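Local structure of purine nucleoside phosphorylase (Anopheles gambiae, 2P4S) at residues 106-111 and 129-134; 151-156 and 164-169. The protein catalyses the phosphate-dependent cleavage of purine nucleosides, chiefly inosine and 2'-deoxyinosine, to free base and pentose 1-phosphate in the purine salvage pathway. All coordinates share one frame; numbering follows the deposited sequence.

Contact 1: residues 106-111 and 129-134; sequences TELRPK and DVDSFD
The hydroxyl of Thr106 meets the carboxylate of Asp131: OG1 donates to OD2 over 2.4 Å, a very short hydrogen bond whose exact length deserves caution at 2.2 Å resolution. The two side chains approach at a slant. Threonine suits the place because its two branches do different work. With OG1 trans to the backbone nitrogen (chi1 -177°) the hydroxyl is presented to the strand, while CG2 occupies the more hindered site between N and C and is turned to the apolar side, where Thr106 touches Phe155.

Leu108 brings a methyl against oxygens of the strand. Its CD1 lies 3.6 Å from Asp131 OD2 and 3.7 Å from the carbonyl O of Asp129, which places one methyl beside the short bond; elsewhere the leucine packs on Pro162 of strand 161-167.

Behind this first shell the loop is held in shape by its own bonds. Leu108 N donates to Thr106 OG1 at 3.2 Å, forming an ST turn; the hydroxyl thus accepts from the loop and gives to the strand. Arg109 NH1 reaches back to two carbonyl oxygens, those of Thr106 and Leu108, each at 2.8 Å. Both acceptors lie close to the guanidinium plane, an arrangement that the long, multiply donating arginine can supply, and NH2 adds a bond to Leu103 O.

The loop 106-111 leads from helix 92-105 into strand 112-116, and Asp131 ties its start to strand 130-134, which pairs antiparallel with strand 152-158; Phe133, two residues further on, packs against Leu102 and Arg105 of helix 92-105.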
loop_
_atom_site.group_PDB
_atom_site.type_symbol
_atom_site.label_atom_id
_atom_site.label_comp_id
_atom_site.label_asym_id
_atom_site.label_seq_id
_atom_site.Cartn_x
_atom_site.Cartn_y
_atom_site.Cartn_z
ATOM N N THR A 106 16.962 20.960 30.057
ATOM C CA THR A 106 16.126 22.149 30.047
ATOM C C THR A 106 15.266 22.109 31.310
ATOM O O THR A 106 14.876 21.029 31.776
ATOM C CB THR A 106 15.228 22.296 28.727
ATOM O OG1 THR A 106 14.496 23.531 28.764
ATOM C CG2 THR A 106 14.234 21.116 28.527
ATOM N N GLU A 107 14.974 23.274 31.859
ATOM C CA GLU A 107 14.003 23.373 32.947
ATOM C C GLU A 107 12.541 23.486 32.474
ATOM O O GLU A 107 11.612 23.361 33.268
ATOM C CB GLU A 107 14.347 24.584 33.810
ATOM C CG GLU A 107 15.536 24.311 34.740
ATOM C CD GLU A 107 15.629 25.369 35.825
ATOM O OE1 GLU A 107 15.120 25.114 36.957
ATOM O OE2 GLU A 107 16.164 26.468 35.521
ATOM N N LEU A 108 12.367 23.753 31.178
ATOM C CA LEU A 108 11.049 23.931 30.554
ATOM C C LEU A 108 10.257 22.635 30.635
ATOM O O LEU A 108 10.815 21.547 30.429
ATOM C CB LEU A 108 11.218 24.372 29.122
ATOM C CG LEU A 108 11.046 25.860 28.816
ATOM C CD1 LEU A 108 12.408 26.595 28.408
ATOM C CD2 LEU A 108 10.025 25.933 27.665
ATOM N N ARG A 109 8.986 22.754 31.011
ATOM C CA ARG A 109 8.081 21.615 31.073
ATOM C C ARG A 109 6.832 21.937 30.196
ATOM O O ARG A 109 5.787 22.349 30.728
ATOM C CB ARG A 109 7.715 21.240 32.539
ATOM C CG ARG A 109 8.866 20.649 33.420
ATOM C CD ARG A 109 9.528 19.410 32.779
ATOM N NE ARG A 109 10.717 18.900 33.492
ATOM C CZ ARG A 109 11.986 19.278 33.277
ATOM N NH1 ARG A 109 12.303 20.203 32.379
ATOM N NH2 ARG A 109 12.967 18.720 33.967
ATOM N N PRO A 110 6.965 21.798 28.840
ATOM C CA PRO A 110 5.875 22.168 27.929
ATOM C C PRO A 110 4.778 21.135 27.924
ATOM O O PRO A 110 5.048 19.962 28.167
ATOM C CB PRO A 110 6.543 22.200 26.579
ATOM C CG PRO A 110 7.688 21.255 26.673
ATOM C CD PRO A 110 8.156 21.311 28.095
ATOM N N LYS A 111 3.554 21.588 27.651
ATOM C CA LYS A 111 2.366 20.720 27.562
ATOM C C LYS A 111 1.948 20.511 26.115
ATOM O O LYS A 111 1.075 19.688 25.829
ATOM C CB LYS A 111 1.190 21.335 28.346
ATOM C CG LYS A 111 1.499 21.527 29.846
ATOM C CD LYS A 111 1.736 20.202 30.570
ATOM C CE LYS A 111 2.394 20.474 31.911
ATOM N NZ LYS A 111 1.460 21.168 32.873
ATOM N N ASP A 129 13.381 32.680 25.324
ATOM C CA ASP A 129 14.039 31.910 26.385
ATOM C C ASP A 129 14.262 30.458 25.978
ATOM O O ASP A 129 13.837 29.531 26.705
ATOM C CB ASP A 129 13.142 31.860 27.602
ATOM C CG ASP A 129 13.441 32.925 28.591
ATOM O OD1 ASP A 129 14.172 32.581 29.569
ATOM O OD2 ASP A 129 12.920 34.068 28.403
ATOM N N VAL A 130 14.905 30.257 24.826
ATOM C CA VAL A 130 15.006 28.907 24.235
ATOM C C VAL A 130 16.162 28.031 24.774
ATOM O O VAL A 130 17.249 28.530 25.055
ATOM C CB VAL A 130 15.007 28.941 22.661
ATOM C CG1 VAL A 130 13.944 29.883 22.165
ATOM C CG2 VAL A 130 16.344 29.375 22.115
ATOM N N ASP A 131 15.876 26.735 24.948
ATOM C CA ASP A 131 16.880 25.675 24.957
ATOM C C ASP A 131 16.753 24.919 23.626
ATOM O O ASP A 131 15.718 24.367 23.296
ATOM C CB ASP A 131 16.721 24.747 26.174
ATOM C CG ASP A 131 16.803 25.516 27.508
ATOM O OD1 ASP A 131 17.826 26.198 27.752
ATOM O OD2 ASP A 131 15.861 25.439 28.327
ATOM N N SER A 132 17.818 24.947 22.843
ATOM C CA SER A 132 17.811 24.392 21.505
ATOM C C SER A 132 18.750 23.175 21.415
ATOM O O SER A 132 19.855 23.185 21.984
ATOM C CB SER A 132 18.227 25.470 20.538
ATOM O OG SER A 132 18.174 24.955 19.221
ATOM N N PHE A 133 18.297 22.122 20.744
ATOM C CA PHE A 133 19.099 20.906 20.574
ATOM C C PHE A 133 19.175 20.473 19.122
ATOM O O PHE A 133 18.169 20.015 18.584
ATOM C CB PHE A 133 18.533 19.722 21.362
ATOM C CG PHE A 133 18.394 19.957 22.821
ATOM C CD1 PHE A 133 19.382 19.504 23.708
ATOM C CD2 PHE A 133 17.263 20.610 23.332
ATOM C CE1 PHE A 133 19.243 19.707 25.079
ATOM C CE2 PHE A 133 17.114 20.835 24.698
ATOM C CZ PHE A 133 18.109 20.389 25.581
ATOM N N ASP A 134 20.352 20.580 18.498
ATOM C CA ASP A 134 20.533 19.995 17.174
ATOM C C ASP A 134 20.186 18.526 17.242
ATOM O O ASP A 134 20.541 17.866 18.220
ATOM C CB ASP A 134 21.963 20.200 16.668
ATOM C CG ASP A 134 22.207 21.624 16.210
ATOM O OD1 ASP A 134 21.285 22.457 16.393
ATOM O OD2 ASP A 134 23.310 21.925 15.681
#

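Contact 2: residues 151-156 and 164-169; sequences GRLVFG and MCMQGR. With PO4 (phosphate ion), chain D.
Met164 lays its side chain along the ring of Phe155, both pointing the same way from a non-hydrogen-bonded antiparallel pair. CG sits over one face, toward the rim, 3.9 Å from the ring centroid in a CH-pi contact; SD approaches obliquely at 4.6 Å from the centroid, a Met-aromatic contact. The methionine runs trans through chi1 and chi2 before bending at chi3 (-35°), which carries CE back near CE1 of the ring. Leu153 fills the next position on this face: its CD1 lies 4.1 Å from Met164 CG and 3.9 Å from Met166 CG. Flexible, unbranched methionines suit such a surface, which is covered by Ile191, Met188 and Pro184 of helix 178-191.

On the other face smaller residues, Val154 and Cys165, pair beneath Ala124 of helix 122-125. Their backbones exchange two hydrogen bonds, as expected of a hydrogen-bonded pair in the beta hairpin formed by strands 152-158 and 161-167. At its open end the ladder is distorted into a G1 beta bulge: Gly151 N (2.8 Å) and Arg152 N (3.2 Å) both donate to Gln167 O. Positive phi at Gly151, and again at Gly168, would press a beta carbon against the preceding carbonyl oxygen, so glycine fits both sites.

At the bulge itself the side chains of Arg152 and Gln167 run side by side on the Val154 face, amide and guanidinium planes 62° apart; Arg152 CD is 3.9 Å from Gln167 OE1, a van der Waals contact, and Arg152 NE forms a salt bridge to Asp134. Past Gly168 comes Arg169, an established phosphate-binding residue. It bends at chi2 and chi3, and NH1 donates to O2 of the bound phosphate at 2.9 Å, near the guanidinium plane. NE is salt-bridged to Glu309 and NH2 donates to Thr199 O, bonds that would fix the guanidinium's rotation. Ser118 N, Ala201 N and Ser305 OG also bond the phosphate.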
loop_
_atom_site.group_PDB
_atom_site.type_symbol
_atom_site.label_atom_id
_atom_site.label_comp_id
_atom_site.label_asym_id
_atom_site.label_seq_id
_atom_site.Cartn_x
_atom_site.Cartn_y
_atom_site.Cartn_z
ATOM N N GLY A 151 16.439 21.044 11.587
ATOM C CA GLY A 151 16.872 19.906 12.388
ATOM C C GLY A 151 17.257 20.244 13.820
ATOM O O GLY A 151 18.349 19.857 14.277
ATOM N N ARG A 152 16.394 20.974 14.535
ATOM C CA ARG A 152 16.609 21.298 15.973
ATOM C C ARG A 152 15.327 21.107 16.782
ATOM O O ARG A 152 14.252 21.430 16.295
ATOM C CB ARG A 152 17.019 22.755 16.163
ATOM C CG ARG A 152 18.330 23.107 15.582
ATOM C CD ARG A 152 18.559 24.606 15.703
ATOM N NE ARG A 152 19.775 24.969 14.981
ATOM C CZ ARG A 152 19.960 26.128 14.352
ATOM N NH1 ARG A 152 19.011 27.064 14.351
ATOM N NH2 ARG A 152 21.099 26.344 13.704
ATOM N N LEU A 153 15.460 20.574 17.999
ATOM C CA LEU A 153 14.414 20.551 18.981
ATOM C C LEU A 153 14.530 21.825 19.862
ATOM O O LEU A 153 15.582 22.078 20.479
ATOM C CB LEU A 153 14.532 19.266 19.793
ATOM C CG LEU A 153 13.353 18.848 20.655
ATOM C CD1 LEU A 153 12.040 18.860 19.817
ATOM C CD2 LEU A 153 13.616 17.486 21.223
ATOM N N VAL A 154 13.494 22.663 19.842
ATOM C CA VAL A 154 13.545 23.962 20.494
ATOM C C VAL A 154 12.509 23.985 21.631
ATOM O O VAL A 154 11.302 23.789 21.401
ATOM C CB VAL A 154 13.326 25.135 19.510
ATOM C CG1 VAL A 154 13.710 26.431 20.124
ATOM C CG2 VAL A 154 14.180 24.978 18.297
ATOM N N PHE A 155 12.980 24.167 22.869
ATOM C CA PHE A 155 12.074 24.294 24.017
ATOM C C PHE A 155 12.056 25.773 24.271
ATOM O O PHE A 155 13.096 26.356 24.426
ATOM C CB PHE A 155 12.621 23.563 25.242
ATOM C CG PHE A 155 12.570 22.064 25.149
ATOM C CD1 PHE A 155 11.599 21.347 25.854
ATOM C CD2 PHE A 155 13.532 21.351 24.414
ATOM C CE1 PHE A 155 11.533 19.924 25.786
ATOM C CE2 PHE A 155 13.489 19.964 24.350
ATOM C CZ PHE A 155 12.485 19.231 25.067
ATOM N N GLY A 156 10.889 26.409 24.281
ATOM C CA GLY A 156 10.830 27.875 24.434
ATOM C C GLY A 156 9.413 28.314 24.738
ATOM O O GLY A 156 8.501 27.484 24.807
ATOM N N MET A 164 7.410 22.761 22.998
ATOM C CA MET A 164 8.505 21.941 22.508
ATOM C C MET A 164 8.287 21.879 20.985
ATOM O O MET A 164 7.273 21.384 20.509
ATOM C CB MET A 164 8.327 20.550 23.070
ATOM C CG MET A 164 9.508 19.682 22.905
ATOM S SD MET A 164 9.060 18.085 23.557
ATOM C CE MET A 164 8.028 18.485 24.868
ATOM N N CYS A 165 9.253 22.358 20.229
ATOM C CA CYS A 165 9.075 22.572 18.835
ATOM C C CYS A 165 10.107 21.814 17.956
ATOM O O CYS A 165 11.338 21.997 18.096
ATOM C CB CYS A 165 9.094 24.075 18.648
ATOM S SG CYS A 165 8.742 24.514 17.023
ATOM N N MET A 166 9.614 20.888 17.123
ATOM C CA MET A 166 10.425 20.255 16.087
ATOM C C MET A 166 10.596 21.172 14.912
ATOM O O MET A 166 9.697 21.324 14.081
ATOM C CB MET A 166 9.840 18.941 15.617
ATOM C CG MET A 166 10.209 17.774 16.491
ATOM S SD MET A 166 9.407 16.274 15.886
ATOM C CE MET A 166 10.425 15.775 14.478
ATOM N N GLN A 167 11.748 21.813 14.854
ATOM C CA GLN A 167 12.064 22.660 13.729
ATOM C C GLN A 167 12.665 21.806 12.621
ATOM O O GLN A 167 13.903 21.590 12.559
ATOM C CB GLN A 167 13.025 23.757 14.143
ATOM C CG GLN A 167 13.178 24.814 13.067
ATOM C CD GLN A 167 14.199 25.873 13.457
ATOM O OE1 GLN A 167 15.031 25.643 14.333
ATOM N NE2 GLN A 167 14.142 27.025 12.801
ATOM N N GLY A 168 11.789 21.345 11.721
ATOM C CA GLY A 168 12.148 20.313 10.748
ATOM C C GLY A 168 11.671 18.957 11.198
ATOM O O GLY A 168 11.651 18.667 12.396
ATOM N N ARG A 169 11.303 18.100 10.248
ATOM C CA ARG A 169 10.849 16.749 10.582
ATOM C C ARG A 169 11.517 15.680 9.693
ATOM O O ARG A 169 12.436 15.994 8.920
ATOM C CB ARG A 169 9.304 16.648 10.525
ATOM C CG ARG A 169 8.704 16.841 9.120
ATOM C CD ARG A 169 7.526 15.902 8.793
ATOM N NE ARG A 169 6.326 16.111 9.608
ATOM C CZ ARG A 169 5.553 17.193 9.544
ATOM N NH1 ARG A 169 5.824 18.171 8.672
ATOM N NH2 ARG A 169 4.490 17.287 10.344
HETATM P P PO4 D . 6.208 18.435 5.020
HETATM O O1 PO4 D . 5.656 19.806 5.246
HETATM O O2 PO4 D . 7.201 18.134 6.144
HETATM O O3 PO4 D . 5.179 17.367 5.047
HETATM O O4 PO4 D . 6.871 18.427 3.675
#

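Both segments of contact 1 precede those of contact 2 in the sequence, and the two centres lie 9 Å apart on the same side of the subunit's centre. Strands 130-134 and 152-158 are neighbours in one mixed sheet, joined through Phe133 N to Leu153 O (2.7 Å) and Asp131 O to Phe155 N (2.8 Å), probable hydrogen bonds. The loop 106-111 also reaches the hairpin, where Pro110 packs on Met164 and Leu108 on Gly156. Across the sheet the order runs 130-134, 152-158, 161-167, 112-116, with loop 106-111 packed against the first of these strands and the hairpin. The end of the hairpin delivers Arg169 to the phosphate site, whereas contact 1 lies away from it.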